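Local coordinates for cellulose binding protein (Clavibacter michiganensis subsp. michiganensis, PDB 4L48) that binds cellulose-like glucan chains as the expansin module of a longer protein that is probably an endo-beta-1,4-glucanase, at residues L12-T17 against A30-V35; N22-A27 against Y153-T158; V110-K115 against A123-L128. The protein carries 1 engineered substitution. All coordinates share one frame; numbering follows the deposited sequence.

Interaction 1. Residues L12-T17 against A30-V35; sequences LGQGNT and ADRMYV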
loop_
_atom_site.group_PDB
_atom_site.type_symbol
_atom_site.label_atom_id
_atom_site.label_comp_id
_atom_site.label_asym_id
_atom_site.label_seq_id
_atom_site.Cartn_x
_atom_site.Cartn_y
_atom_site.Cartn_z
ATOM N N LEU A 12 -4.818 7.877 -12.569
ATOM C CA LEU A 12 -3.417 7.481 -12.644
ATOM C C LEU A 12 -3.117 6.877 -14.013
ATOM O O LEU A 12 -2.014 6.387 -14.260
ATOM C CB LEU A 12 -3.078 6.480 -11.537
ATOM C CG LEU A 12 -3.015 7.027 -10.109
ATOM C CD1 LEU A 12 -2.798 5.899 -9.111
ATOM C CD2 LEU A 12 -1.916 8.072 -9.984
ATOM N N GLY A 13 -4.110 6.914 -14.897
ATOM C CA GLY A 13 -3.959 6.402 -16.247
ATOM C C GLY A 13 -3.803 4.896 -16.301
ATOM O O GLY A 13 -4.187 4.187 -15.372
ATOM N N GLN A 14 -3.242 4.404 -17.401
ATOM C CA GLN A 14 -2.971 2.980 -17.545
ATOM C C GLN A 14 -1.734 2.600 -16.742
ATOM O O GLN A 14 -1.587 1.457 -16.312
ATOM C CB GLN A 14 -2.785 2.608 -19.017
ATOM C CG GLN A 14 -4.015 2.846 -19.876
ATOM C CD GLN A 14 -3.904 2.200 -21.241
ATOM O OE1 GLN A 14 -2.976 1.433 -21.502
ATOM N NE2 GLN A 14 -4.851 2.503 -22.120
ATOM N N GLY A 15 -0.848 3.572 -16.548
ATOM C CA GLY A 15 0.337 3.387 -15.732
ATOM C C GLY A 15 1.368 2.449 -16.329
ATOM O O GLY A 15 1.246 2.021 -17.477
ATOM N N ASN A 16 2.394 2.138 -15.544
ATOM C CA ASN A 16 3.411 1.179 -15.958
ATOM C C ASN A 16 3.455 -0.037 -15.040
ATOM O O ASN A 16 2.517 -0.290 -14.285
ATOM C CB ASN A 16 4.789 1.843 -16.050
ATOM C CG ASN A 16 5.203 2.528 -14.758
ATOM O OD1 ASN A 16 4.736 2.186 -13.672
ATOM N ND2 ASN A 16 6.095 3.504 -14.875
ATOM N N THR A 17 4.552 -0.784 -15.104
ATOM C CA THR A 17 4.700 -1.982 -14.289
ATOM C C THR A 17 5.792 -1.813 -13.238
ATOM O O THR A 17 6.359 -2.794 -12.757
ATOM C CB THR A 17 5.016 -3.216 -15.153
ATOM O OG1 THR A 17 6.244 -3.006 -15.861
ATOM C CG2 THR A 17 3.895 -3.464 -16.152
ATOM N N ALA A 30 -6.625 -3.290 -11.914
ATOM C CA ALA A 30 -7.402 -3.599 -13.109
ATOM C C ALA A 30 -8.867 -3.206 -12.953
ATOM O O ALA A 30 -9.541 -2.899 -13.936
ATOM C CB ALA A 30 -7.277 -5.075 -13.457
ATOM N N ASP A 31 -9.355 -3.214 -11.716
ATOM C CA ASP A 31 -10.727 -2.803 -11.436
ATOM C C ASP A 31 -10.823 -1.284 -11.320
ATOM O O ASP A 31 -11.915 -0.732 -11.184
ATOM C CB ASP A 31 -11.249 -3.476 -10.163
ATOM C CG ASP A 31 -10.533 -3.001 -8.911
ATOM O OD1 ASP A 31 -9.389 -2.514 -9.019
ATOM O OD2 ASP A 31 -11.116 -3.120 -7.812
ATOM N N ARG A 32 -9.667 -0.626 -11.368
ATOM C CA ARG A 32 -9.576 0.834 -11.342
ATOM C C ARG A 32 -10.208 1.458 -10.098
ATOM O O ARG A 32 -10.722 2.576 -10.149
ATOM C CB ARG A 32 -10.188 1.436 -12.609
ATOM C CG ARG A 32 -9.519 0.990 -13.900
ATOM C CD ARG A 32 -8.081 1.478 -13.978
ATOM N NE ARG A 32 -7.524 1.313 -15.317
ATOM C CZ ARG A 32 -6.656 0.367 -15.660
ATOM N NH1 ARG A 32 -6.231 -0.508 -14.759
ATOM N NH2 ARG A 32 -6.208 0.300 -16.907
ATOM N N MET A 33 -10.162 0.734 -8.986
ATOM C CA MET A 33 -10.703 1.235 -7.727
ATOM C C MET A 33 -9.583 1.646 -6.777
ATOM O O MET A 33 -9.156 0.866 -5.925
ATOM C CB MET A 33 -11.604 0.186 -7.071
ATOM C CG MET A 33 -12.855 -0.134 -7.874
ATOM S SD MET A 33 -13.904 1.314 -8.113
ATOM C CE MET A 33 -15.073 0.695 -9.319
ATOM N N TYR A 34 -9.109 2.878 -6.934
ATOM C CA TYR A 34 -8.034 3.402 -6.100
ATOM C C TYR A 34 -8.341 4.821 -5.636
ATOM O O TYR A 34 -9.271 5.459 -6.132
ATOM C CB TYR A 34 -6.701 3.364 -6.850
ATOM C CG TYR A 34 -6.711 4.099 -8.174
ATOM C CD1 TYR A 34 -6.396 5.451 -8.243
ATOM C CD2 TYR A 34 -7.026 3.439 -9.353
ATOM C CE1 TYR A 34 -6.402 6.124 -9.450
ATOM C CE2 TYR A 34 -7.033 4.103 -10.565
ATOM C CZ TYR A 34 -6.720 5.446 -10.608
ATOM O OH TYR A 34 -6.727 6.111 -11.811
ATOM N N VAL A 35 -7.553 5.314 -4.686
ATOM C CA VAL A 35 -7.796 6.632 -4.114
ATOM C C VAL A 35 -6.506 7.275 -3.604
ATOM O O VAL A 35 -5.589 6.587 -3.156
ATOM C CB VAL A 35 -8.839 6.557 -2.970
ATOM C CG1 VAL A 35 -8.285 5.775 -1.787
ATOM C CG2 VAL A 35 -9.282 7.950 -2.539
HETATM O O HOH W 1 -6.500 4.723 -13.867
HETATM O O HOH W 2 -3.180 -0.434 -16.741
#

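Interaction 2. Residues N22-A27 against Y153-T158; sequences NCSMPA and YGYWVT. With BGC (beta-D-glucopyranose), chain C; BGC (beta-D-glucopyranose), chain B; BGC (beta-D-glucopyranose), chain D.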
loop_
_atom_site.group_PDB
_atom_site.type_symbol
_atom_site.label_atom_id
_atom_site.label_comp_id
_atom_site.label_asym_id
_atom_site.label_seq_id
_atom_site.Cartn_x
_atom_site.Cartn_y
_atom_site.Cartn_z
ATOM N N ASN A 22 1.839 7.553 -5.521
ATOM C CA ASN A 22 2.898 7.809 -4.550
ATOM C C ASN A 22 3.301 6.548 -3.787
ATOM O O ASN A 22 4.440 6.422 -3.347
ATOM C CB ASN A 22 2.491 8.918 -3.576
ATOM C CG ASN A 22 3.682 9.702 -3.053
ATOM O OD1 ASN A 22 4.777 9.161 -2.886
ATOM N ND2 ASN A 22 3.475 10.988 -2.797
ATOM N N CYS A 23 2.369 5.609 -3.651
ATOM C CA CYS A 23 2.646 4.345 -2.974
ATOM C C CYS A 23 3.483 3.406 -3.841
ATOM O O CYS A 23 3.862 2.320 -3.400
ATOM C CB CYS A 23 1.344 3.652 -2.569
ATOM S SG CYS A 23 0.341 4.570 -1.383
ATOM N N SER A 24 3.756 3.834 -5.070
ATOM C CA SER A 24 4.547 3.059 -6.024
ATOM C C SER A 24 3.978 1.662 -6.251
ATOM O O SER A 24 4.683 0.664 -6.102
ATOM C CB SER A 24 6.011 2.971 -5.583
ATOM O OG SER A 24 6.583 4.261 -5.445
ATOM N N MET A 25 2.697 1.599 -6.601
ATOM C CA MET A 25 2.067 0.331 -6.938
ATOM C C MET A 25 2.749 -0.278 -8.152
ATOM O O MET A 25 3.096 0.434 -9.094
ATOM C CB MET A 25 0.585 0.527 -7.246
ATOM C CG MET A 25 -0.258 0.970 -6.071
ATOM S SD MET A 25 -1.991 1.056 -6.552
ATOM C CE MET A 25 -1.883 2.166 -7.958
ATOM N N PRO A 26 2.940 -1.605 -8.136
ATOM C CA PRO A 26 3.528 -2.302 -9.284
ATOM C C PRO A 26 2.608 -2.236 -10.498
ATOM O O PRO A 26 3.057 -2.461 -11.621
ATOM C CB PRO A 26 3.659 -3.745 -8.786
ATOM C CG PRO A 26 2.646 -3.866 -7.698
ATOM C CD PRO A 26 2.607 -2.525 -7.036
ATOM N N ALA A 27 1.334 -1.928 -10.269
ATOM C CA ALA A 27 0.370 -1.775 -11.352
ATOM C C ALA A 27 -0.863 -1.008 -10.888
ATOM O O ALA A 27 -1.278 -1.118 -9.735
ATOM C CB ALA A 27 -0.033 -3.137 -11.901
ATOM N N TYR A 153 7.419 6.672 -0.283
ATOM C CA TYR A 153 6.979 6.194 -1.591
ATOM C C TYR A 153 6.625 4.704 -1.615
ATOM O O TYR A 153 6.638 4.072 -2.670
ATOM C CB TYR A 153 7.980 6.555 -2.700
ATOM C CG TYR A 153 9.366 5.963 -2.549
ATOM C CD1 TYR A 153 9.655 4.691 -3.027
ATOM C CD2 TYR A 153 10.392 6.686 -1.956
ATOM C CE1 TYR A 153 10.918 4.149 -2.902
ATOM C CE2 TYR A 153 11.663 6.152 -1.828
ATOM C CZ TYR A 153 11.919 4.882 -2.302
ATOM O OH TYR A 153 13.180 4.342 -2.179
ATOM N N GLY A 154 6.303 4.152 -0.449
ATOM C CA GLY A 154 5.766 2.806 -0.366
ATOM C C GLY A 154 6.781 1.690 -0.200
ATOM O O GLY A 154 6.420 0.513 -0.213
ATOM N N TYR A 155 8.051 2.050 -0.042
ATOM C CA TYR A 155 9.104 1.053 0.122
ATOM C C TYR A 155 9.747 1.100 1.505
ATOM O O TYR A 155 9.558 2.052 2.261
ATOM C CB TYR A 155 10.185 1.227 -0.948
ATOM C CG TYR A 155 9.885 0.544 -2.264
ATOM C CD1 TYR A 155 10.373 -0.728 -2.533
ATOM C CD2 TYR A 155 9.124 1.173 -3.240
ATOM C CE1 TYR A 155 10.107 -1.356 -3.734
ATOM C CE2 TYR A 155 8.853 0.553 -4.446
ATOM C CZ TYR A 155 9.348 -0.712 -4.687
ATOM O OH TYR A 155 9.083 -1.336 -5.882
ATOM N N TRP A 156 10.504 0.055 1.821
ATOM C CA TRP A 156 11.306 0.010 3.036
ATOM C C TRP A 156 12.764 -0.172 2.637
ATOM O O TRP A 156 13.097 -1.099 1.901
ATOM C CB TRP A 156 10.858 -1.143 3.936
ATOM C CG TRP A 156 9.448 -1.014 4.428
ATOM C CD1 TRP A 156 8.308 -1.305 3.736
ATOM C CD2 TRP A 156 9.028 -0.571 5.724
ATOM N NE1 TRP A 156 7.204 -1.066 4.519
ATOM C CE2 TRP A 156 7.618 -0.615 5.745
ATOM C CE3 TRP A 156 9.706 -0.142 6.870
ATOM C CZ2 TRP A 156 6.876 -0.246 6.864
ATOM C CZ3 TRP A 156 8.967 0.225 7.980
ATOM C CH2 TRP A 156 7.567 0.171 7.969
ATOM N N VAL A 157 13.632 0.712 3.117
ATOM C CA VAL A 157 15.025 0.713 2.678
ATOM C C VAL A 157 16.018 0.390 3.790
ATOM O O VAL A 157 15.757 0.633 4.968
ATOM C CB VAL A 157 15.411 2.057 2.031
ATOM C CG1 VAL A 157 14.650 2.253 0.732
ATOM C CG2 VAL A 157 15.148 3.206 2.993
ATOM N N THR A 158 17.163 -0.156 3.396
ATOM C CA THR A 158 18.223 -0.500 4.333
ATOM C C THR A 158 19.026 0.736 4.724
ATOM O O THR A 158 19.390 1.540 3.866
ATOM C CB THR A 158 19.182 -1.547 3.734
ATOM O OG1 THR A 158 19.727 -1.048 2.507
ATOM C CG2 THR A 158 18.449 -2.849 3.457
HETATM C C2 BGC C . 8.011 10.709 -6.402
HETATM C C3 BGC C . 6.569 10.904 -5.955
HETATM C C4 BGC C . 5.638 10.144 -6.889
HETATM C C5 BGC C . 6.065 8.685 -7.006
HETATM C C6 BGC C . 5.194 7.961 -8.024
HETATM C C1 BGC C . 8.335 9.226 -6.511
HETATM O O2 BGC C . 8.895 11.328 -5.462
HETATM O O3 BGC C . 6.240 12.297 -5.971
HETATM O O4 BGC C . 4.299 10.216 -6.387
HETATM O O5 BGC C . 7.431 8.592 -7.417
HETATM O O6 BGC C . 5.530 6.570 -8.036
HETATM C C2 BGC B . 17.043 6.137 -4.273
HETATM C C3 BGC B . 15.527 6.015 -4.340
HETATM C C4 BGC B . 15.069 5.774 -5.773
HETATM C C5 BGC B . 15.835 4.603 -6.383
HETATM C C6 BGC B . 15.463 4.392 -7.845
HETATM C C1 BGC B . 17.715 4.956 -4.962
HETATM O O2 BGC B . 17.465 6.190 -2.906
HETATM O O3 BGC B . 14.936 7.218 -3.837
HETATM O O4 BGC B . 13.676 5.470 -5.797
HETATM O O5 BGC B . 17.241 4.832 -6.302
HETATM O O6 BGC B . 16.181 3.258 -8.344
HETATM C C2 BGC D . 11.691 5.929 -7.077
HETATM C C3 BGC D . 10.758 7.024 -7.576
HETATM C C4 BGC D . 10.353 7.950 -6.435
HETATM C C5 BGC D . 11.586 8.419 -5.664
HETATM C C6 BGC D . 11.203 9.233 -4.434
HETATM C C1 BGC D . 12.872 6.525 -6.322
HETATM O O2 BGC D . 12.176 5.168 -8.188
HETATM O O3 BGC D . 9.591 6.428 -8.153
HETATM O O4 BGC D . 9.678 9.085 -6.974
HETATM O O5 BGC D . 12.369 7.303 -5.238
HETATM O O6 BGC D . 12.389 9.734 -3.811
HETATM O O HOH W 3 3.501 0.611 -1.439
#

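Interaction 3. Residues V110-K115 against A123-L128; sequences VAIRVK and AGLQVL. With BGC (beta-D-glucopyranose), chain D; BGC (beta-D-glucopyranose), chain B.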
loop_
_atom_site.group_PDB
_atom_site.type_symbol
_atom_site.label_atom_id
_atom_site.label_comp_id
_atom_site.label_asym_id
_atom_site.label_seq_id
_atom_site.Cartn_x
_atom_site.Cartn_y
_atom_site.Cartn_z
ATOM N N VAL A 110 0.741 -12.710 0.924
ATOM C CA VAL A 110 1.723 -11.632 0.963
ATOM C C VAL A 110 2.750 -11.782 -0.158
ATOM O O VAL A 110 3.214 -12.886 -0.440
ATOM C CB VAL A 110 2.449 -11.593 2.324
ATOM C CG1 VAL A 110 3.454 -10.450 2.369
ATOM C CG2 VAL A 110 1.443 -11.464 3.456
ATOM N N ALA A 111 3.089 -10.671 -0.803
ATOM C CA ALA A 111 4.108 -10.671 -1.845
ATOM C C ALA A 111 5.145 -9.585 -1.585
ATOM O O ALA A 111 4.818 -8.508 -1.086
ATOM C CB ALA A 111 3.472 -10.484 -3.213
ATOM N N ILE A 112 6.399 -9.874 -1.921
ATOM C CA ILE A 112 7.484 -8.922 -1.720
ATOM C C ILE A 112 8.129 -8.527 -3.043
ATOM O O ILE A 112 8.462 -9.382 -3.864
ATOM C CB ILE A 112 8.568 -9.491 -0.781
ATOM C CG1 ILE A 112 7.971 -9.806 0.590
ATOM C CG2 ILE A 112 9.726 -8.514 -0.638
ATOM C CD1 ILE A 112 7.420 -8.594 1.309
ATOM N N ARG A 113 8.299 -7.225 -3.245
ATOM C CA ARG A 113 8.965 -6.718 -4.436
ATOM C C ARG A 113 10.233 -5.957 -4.067
ATOM O O ARG A 113 10.182 -4.943 -3.369
ATOM C CB ARG A 113 8.024 -5.822 -5.244
ATOM C CG ARG A 113 8.623 -5.302 -6.542
ATOM C CD ARG A 113 7.541 -4.796 -7.486
ATOM N NE ARG A 113 6.906 -3.572 -7.004
ATOM C CZ ARG A 113 6.896 -2.425 -7.676
ATOM N NH1 ARG A 113 7.485 -2.343 -8.861
ATOM N NH2 ARG A 113 6.297 -1.358 -7.163
ATOM N N VAL A 114 11.372 -6.462 -4.529
ATOM C CA VAL A 114 12.644 -5.783 -4.335
ATOM C C VAL A 114 12.786 -4.686 -5.384
ATOM O O VAL A 114 12.578 -4.925 -6.574
ATOM C CB VAL A 114 13.826 -6.763 -4.443
ATOM C CG1 VAL A 114 15.141 -6.030 -4.272
ATOM C CG2 VAL A 114 13.691 -7.865 -3.403
ATOM N N LYS A 115 13.132 -3.482 -4.941
ATOM C CA LYS A 115 13.167 -2.329 -5.830
ATOM C C LYS A 115 14.316 -2.391 -6.830
ATOM O O LYS A 115 15.340 -3.023 -6.574
ATOM C CB LYS A 115 13.258 -1.034 -5.024
ATOM C CG LYS A 115 12.731 0.174 -5.771
ATOM C CD LYS A 115 12.927 1.453 -4.990
ATOM C CE LYS A 115 12.291 2.613 -5.724
ATOM N NZ LYS A 115 12.763 2.689 -7.134
ATOM N N ALA A 123 19.179 -1.585 -0.448
ATOM C CA ALA A 123 18.040 -2.330 -0.967
ATOM C C ALA A 123 16.710 -1.744 -0.508
ATOM O O ALA A 123 16.603 -1.201 0.591
ATOM C CB ALA A 123 18.141 -3.796 -0.569
ATOM N N GLY A 124 15.701 -1.858 -1.363
ATOM C CA GLY A 124 14.365 -1.394 -1.042
ATOM C C GLY A 124 13.347 -2.508 -1.188
ATOM O O GLY A 124 13.299 -3.183 -2.216
ATOM N N LEU A 125 12.536 -2.705 -0.153
ATOM C CA LEU A 125 11.524 -3.753 -0.168
ATOM C C LEU A 125 10.116 -3.173 -0.128
ATOM O O LEU A 125 9.838 -2.245 0.631
ATOM C CB LEU A 125 11.716 -4.704 1.015
ATOM C CG LEU A 125 13.061 -5.417 1.155
ATOM C CD1 LEU A 125 13.006 -6.421 2.297
ATOM C CD2 LEU A 125 13.452 -6.100 -0.143
ATOM N N GLN A 126 9.231 -3.726 -0.952
ATOM C CA GLN A 126 7.820 -3.367 -0.910
ATOM C C GLN A 126 6.994 -4.577 -0.503
ATOM O O GLN A 126 7.094 -5.642 -1.115
ATOM C CB GLN A 126 7.348 -2.846 -2.268
ATOM C CG GLN A 126 5.919 -2.322 -2.265
ATOM C CD GLN A 126 5.472 -1.829 -3.629
ATOM O OE1 GLN A 126 5.759 -2.451 -4.651
ATOM N NE2 GLN A 126 4.770 -0.703 -3.649
ATOM N N VAL A 127 6.183 -4.416 0.536
ATOM C CA VAL A 127 5.321 -5.494 0.998
ATOM C C VAL A 127 3.922 -5.340 0.412
ATOM O O VAL A 127 3.309 -4.277 0.516
ATOM C CB VAL A 127 5.231 -5.530 2.532
ATOM C CG1 VAL A 127 4.491 -6.780 2.988
ATOM C CG2 VAL A 127 6.620 -5.476 3.148
ATOM N N LEU A 128 3.424 -6.406 -0.203
ATOM C CA LEU A 128 2.134 -6.367 -0.881
ATOM C C LEU A 128 1.125 -7.312 -0.237
ATOM O O LEU A 128 1.499 -8.338 0.332
ATOM C CB LEU A 128 2.308 -6.722 -2.360
ATOM C CG LEU A 128 3.278 -5.845 -3.154
ATOM C CD1 LEU A 128 3.541 -6.438 -4.529
ATOM C CD2 LEU A 128 2.738 -4.429 -3.274
HETATM C C2 BGC D . 11.691 5.929 -7.077
HETATM C C3 BGC D . 10.758 7.024 -7.576
HETATM C C4 BGC D . 10.353 7.950 -6.435
HETATM C C5 BGC D . 11.586 8.419 -5.664
HETATM C C6 BGC D . 11.203 9.233 -4.434
HETATM C C1 BGC D . 12.872 6.525 -6.322
HETATM O O2 BGC D . 12.176 5.168 -8.188
HETATM O O3 BGC D . 9.591 6.428 -8.153
HETATM O O4 BGC D . 9.678 9.085 -6.974
HETATM O O5 BGC D . 12.369 7.303 -5.238
HETATM O O6 BGC D . 12.389 9.734 -3.811
HETATM C C2 BGC B . 17.043 6.137 -4.273
HETATM C C3 BGC B . 15.527 6.015 -4.340
HETATM C C4 BGC B . 15.069 5.774 -5.773
HETATM C C5 BGC B . 15.835 4.603 -6.383
HETATM C C6 BGC B . 15.463 4.392 -7.845
HETATM C C1 BGC B . 17.715 4.956 -4.962
HETATM O O2 BGC B . 17.465 6.190 -2.906
HETATM O O3 BGC B . 14.936 7.218 -3.837
HETATM O O4 BGC B . 13.676 5.470 -5.797
HETATM O O5 BGC B . 17.241 4.832 -6.302
HETATM O O6 BGC B . 16.181 3.258 -8.344
#

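Interaction 1. Residues L12-T17 against A30-V35
Tyr-34 and Leu-12 carry this contact, which joins the two ends of a long loop in the double-psi beta-barrel domain of the expansin module: the loop leaves strand 3-10 and returns at strand 34-38, whose first residue is Tyr-34. The phenol and the backbone of Leu-12 meet in a nearly straight hydrogen bond, Leu-12 N to Tyr-34 OH, of 2.7 Å with an N-H...O angle of 173°. The same tyrosine also packs against the leucine side chain. CG and CD1 of Leu-12 each come to 3.6 Å from Tyr-34 CE1, the two side chains meeting at a slant, while the hydroxyl takes the amide. The first torsion of Tyr-34 (chi1 56°) puts CG between its own backbone N and carbonyl carbon, and this directs the ring from the strand toward the loop. The ring also touches Val-28 and Ala-66, and Leu-12 touches Met-25, Val-28 and Asp-67.

A second, wetter layer follows at the turn of Gly-13 and Gln-14. One water donates to Gly-13 O at 2.8 Å and also lies within a short hydrogen bond of the Tyr-34 hydroxyl, so that oxygen is gripped by a backbone N-H and a bridging water together. Arg-32 enters from the other segment with its guanidinium near this turn, and the approach is loose: NE is 4.4 Å from Gly-13 O, and NH2 is 4.3 Å from Gln-14 CA. Its firmer bond is made by NH1 to Pro-29 O. What joins the arginine to the turn is a second water, which donates to Gln-14 O and accepts only a weak hydrogen bond, 3.1 Å, from Arg-32 NH2.

Interaction 2. Residues N22-A27 against Y153-T158
Ser-24 fits its short side chain against the edges of two tyrosines, Tyr-153 and Tyr-155, at the junction where the double-psi beta-barrel domain of the expansin meets its C-terminal domain. OG donates to Tyr-153 O at 2.8 Å, lying in the carbonyl plane with a C=O...OG angle of 145°; the same OG sits near the plane of the Tyr-153 ring, at its edge. Ser-24 CB in turn abuts the edge of the other ring, 3.9 Å from Tyr-155 CE2. A chi1 of -58°, with OG anti to the serine's own carbonyl carbon, places the hydroxyl at Tyr-153 O.

The backbones are pressed close beside it. Asn-22 O is 3.1 Å from Tyr-153 CA in a CA-H...O contact, and Cys-23 O stands 3.6 Å from the CA of Gly-154, which has no side chain to intervene. A water donates to both Cys-23 O and Gly-154 O, adding a water bridge between the domains. Cys-23 is itself tied by a disulfide to Cys-48, and Asn-22 N is hydrogen-bonded to Asp-67 OD1.

Asn-22, Ser-24 and Tyr-153 belong to the glycan pocket, so the interdomain seam continues into the sugar-binding surface. Three linked glucose units, of chains B, D and C in order, run along it. The Tyr-153 ring offers one face to the middle unit, whose O5 lies 3.7 Å above the plane, displaced toward the rim. At the far end, Asn-22 CA approaches O4 of the chain C glucose at 3.3 Å.

Interaction 3. Residues V110-K115 against A123-L128
Arg-113 and Gln-126 are cross-strand neighbours in a beta hairpin, their side chains running alongside one another on one face of the sheet. The guanidinium turns its edge to Gln-126 OE1, which accepts from both NE and NH2 at 2.8 Å each. The oxygen lies within 7° of the guanidinium plane, and the amide plane is turned 34° from it. Arg-113 reaches this position with CG anti to the backbone N and a bend at chi3 (69°), whereas Gln-126 stays extended.

The backbone supplies the register that makes this pair possible. Residues 111-114 and 124-128 run antiparallel, and Ala-111 with Leu-128 and Arg-113 with Gln-126 form hydrogen-bonded pairs. Arg-113 N reaches Gln-126 O at 2.9 Å, while Leu-128 N reaches Ala-111 O at 2.7 Å. Lys-115 N to Gly-124 O, also 2.7 Å, extends the pairing toward the connecting loop. In the intervening non-hydrogen-bonded pairs the side chains lie on the opposite face: Ile-112 CD1 packs on Val-127 CG2, and Val-114 CG2 on Leu-125 CD2, both at 3.7 Å.

Second-shell bonds fix the polar pair. Arg-113 NH1 hydrogen-bonds to Ile-18 O and Gln-126 NE2 hydrogen-bonds to Ser-24 O, so this face of the hairpin is held to the loop between strands 3-10 and 34-38 of the barrel domain. Beyond the strand end, Lys-115 sends NZ to O2 of the chain D glucose, 2.8 Å away, as part of the glycan pocket.

The hairpin lies inside the antiparallel sheet of the expansin C-terminal domain. Strand 191-193 flanks 111-114 and strand 156-157 flanks 124-128, while the face of Ile-112, Leu-125 and Val-127 packs against strands 178-184 and 134-141.

How the interactions relate
Interaction 1 stays within the double-psi beta-barrel domain and interaction 3 within the C-terminal domain, their centres about 19 Å apart; interaction 2 joins the two domains, about 15 Å from the first and 8 Å from the third. Along the chain, the segments of interactions 1 and 2 alternate, whereas interaction 3 is nested inside the loop that interaction 2 closes. Residues 12-17 and 22-27 share the long loop before strand 34-38, where Leu-12 CD1 packs on Met-25 CE. Interactions 2 and 3 reach the same sheet and both touch the glucose units of chains B and D, consistent with the seam and Lys-115 at the end of the hairpin contributing to one glycan-binding surface.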